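Dihydroorotase (Agrobacterium tumefaciens, PDB 2OGJ) hydrolyses the acetyl ester of (R)-mandelate in vitro, and acetyl glycolate less efficiently, as a zinc-dependent amidohydrolase-superfamily esterase. Local coordinates at residues T230-G235 against L261-G266; A268-K273 against S309-V314. All coordinates share one frame; numbering follows the deposited sequence.

Contact 1 of 2, residues T230-G235 against L261-G266. With ZN (zinc ion), chain H.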
loop_
_atom_site.group_PDB
_atom_site.type_symbol
_atom_site.label_atom_id
_atom_site.label_comp_id
_atom_site.label_asym_id
_atom_site.label_seq_id
_atom_site.Cartn_x
_atom_site.Cartn_y
_atom_site.Cartn_z
ATOM N N THR A 230 10.550 -25.797 9.340
ATOM C CA THR A 230 9.586 -26.313 10.290
ATOM C C THR A 230 8.262 -26.465 9.539
ATOM O O THR A 230 7.989 -25.718 8.600
ATOM C CB THR A 230 9.453 -25.373 11.522
ATOM O OG1 THR A 230 8.644 -26.012 12.516
ATOM C CG2 THR A 230 8.840 -24.029 11.126
ATOM N N HIS A 231 7.464 -27.444 9.968
ATOM C CA HIS A 231 6.183 -27.796 9.361
ATOM C C HIS A 231 6.474 -28.701 8.160
ATOM O O HIS A 231 5.664 -28.832 7.250
ATOM C CB HIS A 231 5.422 -26.553 8.904
ATOM C CG HIS A 231 5.156 -25.564 10.000
ATOM N ND1 HIS A 231 5.013 -25.933 11.322
ATOM C CD2 HIS A 231 4.950 -24.227 9.963
ATOM C CE1 HIS A 231 4.728 -24.870 12.052
ATOM N NE2 HIS A 231 4.684 -23.822 11.251
ATOM N N CYS A 232 7.639 -29.339 8.185
ATOM C CA CYS A 232 8.101 -30.204 7.094
ATOM C C CYS A 232 7.075 -31.188 6.550
ATOM O O CYS A 232 7.055 -31.464 5.346
ATOM C CB CYS A 232 9.340 -30.986 7.539
ATOM S SG CYS A 232 8.977 -32.193 8.804
ATOM N N PHE A 233 6.225 -31.717 7.431
ATOM C CA PHE A 233 5.223 -32.703 7.028
ATOM C C PHE A 233 3.781 -32.256 7.125
ATOM O O PHE A 233 2.901 -33.049 7.482
ATOM C CB PHE A 233 5.408 -33.999 7.828
ATOM C CG PHE A 233 6.708 -34.686 7.550
ATOM C CD1 PHE A 233 7.346 -34.511 6.329
ATOM C CD2 PHE A 233 7.288 -35.520 8.498
ATOM C CE1 PHE A 233 8.539 -35.151 6.056
ATOM C CE2 PHE A 233 8.496 -36.174 8.230
ATOM C CZ PHE A 233 9.119 -35.985 7.006
ATOM N N ASN A 234 3.531 -30.993 6.803
ATOM C CA ASN A 234 2.173 -30.493 6.856
ATOM C C ASN A 234 1.443 -31.134 5.700
ATOM O O ASN A 234 2.037 -31.452 4.673
ATOM C CB ASN A 234 2.130 -28.968 6.710
ATOM C CG ASN A 234 2.367 -28.512 5.282
ATOM O OD1 ASN A 234 3.508 -28.332 4.858
ATOM N ND2 ASN A 234 1.284 -28.340 4.529
ATOM N N GLY A 235 0.146 -31.331 5.882
ATOM C CA GLY A 235 -0.676 -31.935 4.851
ATOM C C GLY A 235 -1.697 -30.952 4.307
ATOM O O GLY A 235 -2.872 -31.285 4.132
ATOM N N LEU A 261 14.956 -30.884 8.541
ATOM C CA LEU A 261 13.498 -30.913 8.470
ATOM C C LEU A 261 12.955 -31.057 9.898
ATOM O O LEU A 261 13.364 -31.955 10.638
ATOM C CB LEU A 261 13.000 -32.061 7.574
ATOM C CG LEU A 261 13.447 -32.075 6.102
ATOM C CD1 LEU A 261 12.737 -33.166 5.375
ATOM C CD2 LEU A 261 13.107 -30.802 5.391
ATOM N N ASP A 262 12.059 -30.148 10.287
ATOM C CA ASP A 262 11.463 -30.134 11.624
ATOM C C ASP A 262 9.938 -30.293 11.557
ATOM O O ASP A 262 9.277 -29.621 10.769
ATOM C CB ASP A 262 11.828 -28.813 12.313
ATOM C CG ASP A 262 11.263 -28.697 13.731
ATOM O OD1 ASP A 262 11.668 -29.508 14.600
ATOM O OD2 ASP A 262 10.427 -27.783 13.969
ATOM N N ILE A 263 9.380 -31.168 12.391
ATOM C CA ILE A 263 7.937 -31.389 12.376
ATOM C C ILE A 263 7.172 -30.130 12.739
ATOM O O ILE A 263 6.269 -29.723 12.008
ATOM C CB ILE A 263 7.497 -32.558 13.326
ATOM C CG1 ILE A 263 6.949 -33.726 12.502
ATOM C CG2 ILE A 263 6.326 -32.133 14.204
ATOM C CD1 ILE A 263 7.873 -34.267 11.456
ATOM N N GLY A 264 7.534 -29.513 13.862
ATOM C CA GLY A 264 6.848 -28.309 14.299
ATOM C C GLY A 264 5.341 -28.478 14.225
ATOM O O GLY A 264 4.635 -27.643 13.652
ATOM N N HIS A 265 4.844 -29.576 14.793
ATOM C CA HIS A 265 3.405 -29.871 14.818
ATOM C C HIS A 265 2.659 -28.740 15.557
ATOM O O HIS A 265 2.994 -28.403 16.721
ATOM C CB HIS A 265 3.191 -31.209 15.544
ATOM C CG HIS A 265 1.782 -31.729 15.498
ATOM N ND1 HIS A 265 1.494 -33.079 15.482
ATOM C CD2 HIS A 265 0.587 -31.094 15.465
ATOM C CE1 HIS A 265 0.187 -33.254 15.438
ATOM N NE2 HIS A 265 -0.387 -32.066 15.426
ATOM N N GLY A 266 1.648 -28.149 14.926
ATOM C CA GLY A 266 0.975 -27.088 15.648
ATOM C C GLY A 266 -0.427 -26.649 15.292
ATOM O O GLY A 266 -0.692 -25.446 15.213
HETATM ZN ZN ZN H . 4.627 -21.563 12.239
#

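Contact 2 of 2, residues A268-K273 against S309-V314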
loop_
_atom_site.group_PDB
_atom_site.type_symbol
_atom_site.label_atom_id
_atom_site.label_comp_id
_atom_site.label_asym_id
_atom_site.label_seq_id
_atom_site.Cartn_x
_atom_site.Cartn_y
_atom_site.Cartn_z
ATOM N N ALA A 268 -1.989 -26.819 12.471
ATOM C CA ALA A 268 -2.158 -26.878 11.030
ATOM C C ALA A 268 -0.976 -27.494 10.281
ATOM O O ALA A 268 -1.078 -27.752 9.088
ATOM C CB ALA A 268 -2.443 -25.476 10.483
ATOM N N SER A 269 0.131 -27.767 10.973
ATOM C CA SER A 269 1.324 -28.279 10.291
ATOM C C SER A 269 1.753 -29.757 10.344
ATOM O O SER A 269 2.889 -30.083 9.951
ATOM C CB SER A 269 2.515 -27.409 10.690
ATOM O OG SER A 269 2.174 -26.034 10.586
ATOM N N PHE A 270 0.887 -30.650 10.826
ATOM C CA PHE A 270 1.246 -32.066 10.846
ATOM C C PHE A 270 0.144 -32.990 10.374
ATOM O O PHE A 270 -0.994 -32.901 10.826
ATOM C CB PHE A 270 1.694 -32.528 12.231
ATOM C CG PHE A 270 2.124 -33.975 12.268
ATOM C CD1 PHE A 270 3.345 -34.366 11.724
ATOM C CD2 PHE A 270 1.286 -34.956 12.808
ATOM C CE1 PHE A 270 3.724 -35.712 11.717
ATOM C CE2 PHE A 270 1.658 -36.302 12.803
ATOM C CZ PHE A 270 2.876 -36.681 12.259
ATOM N N SER A 271 0.516 -33.885 9.461
ATOM C CA SER A 271 -0.392 -34.872 8.895
ATOM C C SER A 271 0.198 -36.280 9.011
ATOM O O SER A 271 1.360 -36.504 8.653
ATOM C CB SER A 271 -0.645 -34.568 7.419
ATOM O OG SER A 271 -1.384 -35.618 6.806
ATOM N N PHE A 272 -0.676 -37.206 9.519
ATOM C CA PHE A 272 -0.197 -38.579 9.682
ATOM C C PHE A 272 0.126 -39.151 8.315
ATOM O O PHE A 272 1.147 -39.822 8.132
ATOM C CB PHE A 272 -1.277 -39.460 10.293
ATOM C CG PHE A 272 -1.433 -39.308 11.761
ATOM C CD1 PHE A 272 -0.428 -39.727 12.626
ATOM C CD2 PHE A 272 -2.615 -38.815 12.292
ATOM C CE1 PHE A 272 -0.599 -39.669 14.009
ATOM C CE2 PHE A 272 -2.801 -38.748 13.676
ATOM C CZ PHE A 272 -1.787 -39.180 14.532
ATOM N N LYS A 273 -0.772 -38.896 7.364
ATOM C CA LYS A 273 -0.631 -39.374 6.001
ATOM C C LYS A 273 0.648 -38.880 5.337
ATOM O O LYS A 273 1.384 -39.677 4.759
ATOM C CB LYS A 273 -1.866 -38.981 5.199
ATOM C CG LYS A 273 -3.114 -39.502 5.880
ATOM C CD LYS A 273 -4.385 -39.371 5.067
ATOM C CE LYS A 273 -5.531 -40.110 5.777
ATOM N NZ LYS A 273 -6.864 -39.956 5.108
ATOM N N SER A 309 5.079 -39.820 20.014
ATOM C CA SER A 309 4.251 -41.013 19.853
ATOM C C SER A 309 3.598 -41.131 18.474
ATOM O O SER A 309 3.375 -42.245 17.997
ATOM C CB SER A 309 3.160 -41.061 20.931
ATOM O OG SER A 309 3.723 -41.079 22.230
ATOM N N LYS A 310 3.281 -39.996 17.848
ATOM C CA LYS A 310 2.663 -39.990 16.514
ATOM C C LYS A 310 3.688 -40.396 15.454
ATOM O O LYS A 310 3.364 -41.120 14.505
ATOM C CB LYS A 310 2.093 -38.604 16.180
ATOM C CG LYS A 310 0.940 -38.164 17.086
ATOM C CD LYS A 310 0.413 -36.799 16.681
ATOM C CE LYS A 310 -0.736 -36.368 17.565
ATOM N NZ LYS A 310 -1.057 -34.924 17.373
ATOM N N LEU A 311 4.927 -39.933 15.620
ATOM C CA LEU A 311 5.985 -40.271 14.681
ATOM C C LEU A 311 6.326 -41.742 14.825
ATOM O O LEU A 311 6.544 -42.437 13.840
ATOM C CB LEU A 311 7.226 -39.414 14.929
ATOM C CG LEU A 311 7.339 -38.095 14.157
ATOM C CD1 LEU A 311 7.175 -38.376 12.666
ATOM C CD2 LEU A 311 6.298 -37.089 14.650
ATOM N N LEU A 312 6.365 -42.216 16.061
ATOM C CA LEU A 312 6.654 -43.620 16.328
ATOM C C LEU A 312 5.563 -44.494 15.724
ATOM O O LEU A 312 5.824 -45.620 15.325
ATOM C CB LEU A 312 6.710 -43.892 17.837
ATOM C CG LEU A 312 7.205 -45.285 18.223
ATOM C CD1 LEU A 312 8.708 -45.328 18.031
ATOM C CD2 LEU A 312 6.872 -45.583 19.666
ATOM N N SER A 313 4.343 -43.965 15.675
ATOM C CA SER A 313 3.201 -44.694 15.144
ATOM C C SER A 313 3.214 -44.794 13.627
ATOM O O SER A 313 2.586 -45.684 13.066
ATOM C CB SER A 313 1.895 -44.037 15.595
ATOM O OG SER A 313 1.583 -42.912 14.792
ATOM N N VAL A 314 3.897 -43.878 12.950
ATOM C CA VAL A 314 3.955 -43.958 11.495
ATOM C C VAL A 314 5.307 -44.486 11.054
ATOM O O VAL A 314 5.863 -44.086 10.031
ATOM C CB VAL A 314 3.653 -42.609 10.805
ATOM C CG1 VAL A 314 2.155 -42.306 10.897
ATOM C CG2 VAL A 314 4.477 -41.503 11.431
#

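Contact 1 of 2, residues T230-G235 against L261-G266
The imidazole of His231 meets Gly264 at its edge: Gly264 O lies near the ring plane and receives a weak, bent hydrogen bond from ND1 (2.9 Å). Thr230 CG2 covers one face of this ring over its centre. NE2 binds a zinc ion at 2.5 Å, and His208 shares that metal. Histidine suits the place because its second nitrogen can be tied to a backbone carbonyl, which probably helps to fix the turn of the ring and may make NE2 a better ligand. On the Phe233 ring, Cys232 SG sits over the centre of one face, while CD1 of Ile263 approaches CD2 obliquely.

Thr230 and Asp262 are parallel bridge partners whose side chains run side by side. With OG1 anti to the backbone N (chi1 -172°), the Thr230 hydroxyl gives its proton to the anti lone pair of Asp262 OD2, at 2.9 Å; OG1 is also hydrogen-bonded to ND1 of the zinc ligand His77, and Ser287 and Ser289 hold the carboxylate. Gly264 suits its place: phi is positive, and a CB would run into this hydroxyl. Asp262 O receives the fairly straight bond from Cys232 N (3.1 Å, 161°) and a weak one from His231 N. At the C-terminal strand ends of this amidohydrolase TIM barrel, strand 260-262 supports the loop after parallel strand 228-230, whose His231 serves the binuclear zinc site.

Contact 2 of 2, residues A268-K273 against S309-V314
Phe272 and Lys310 cross at about a right angle, the aromatic ring meeting the aliphatic part of the lysine. CE1 of Phe272 lies 3.6 Å from Lys310 CB, and CZ comes up to CG and CD farther along the same chain. The approach is oblique to the ring. Lys310 suits this place because its methylenes, extended beyond CG, offer a long apolar flank, while the ammonium is carried past the rings to Thr362 O, where NZ is hydrogen-bonded. The charge thus finds a polar partner although the residue is buried.

Phe270 comes to the same lysine obliquely, its CE2 4.1 Å from Lys310 CD. With CG anti to the backbone N (chi1 -178°), this ring reaches toward the helix, and its CE1 touches Leu311 CD2 at 4.1 Å. The two phenylalanines therefore both lean on Lys310, but divide the remaining surface: Phe270 takes Leu311, Phe272 takes Ser313 and Val314. There Val314 CG1 lies near the plane of the Phe272 ring at its edge, 4.0 Å from CD1, and the two side chains cross at about a right angle. A branched valine presents a compact methyl to that edge. Ser313 OG stands 4.0 Å from Phe272 CE1.

Around this packing, helix 272-280 begins just after Ser271, its N-cap residue, and supplies Ile279 against both Leu311 and Val314. The His265 ring meets that of Phe270, strand 368-382 touches Phe272 through Ser369, and Ser313 rests on Leu371 of that strand, so helix 304-313 packs against both helix 272-280 and the strand.

In the fold
Both contacts are buried, with centres 9 Å apart, and follow one another along the chain. Contact 1 lies at the strand ends beside the metal site, with Phe233 and Ile263 turned to the helical layer, and is mostly polar: hydrogen bonds and a metal bond set the strand ends and the zinc ligand. Contact 2 lies farther from the chain's centre, about 15 Å against 11 Å between centres, and is carried by apolar packing of aromatic rings and aliphatic chains between a loop with its helix start and residues 309-314. The two touch directly: Phe233 O probably accepts a hydrogen bond from Ser271 N. The segment 268-273 thus passes from beside the metal site out to the helical layer.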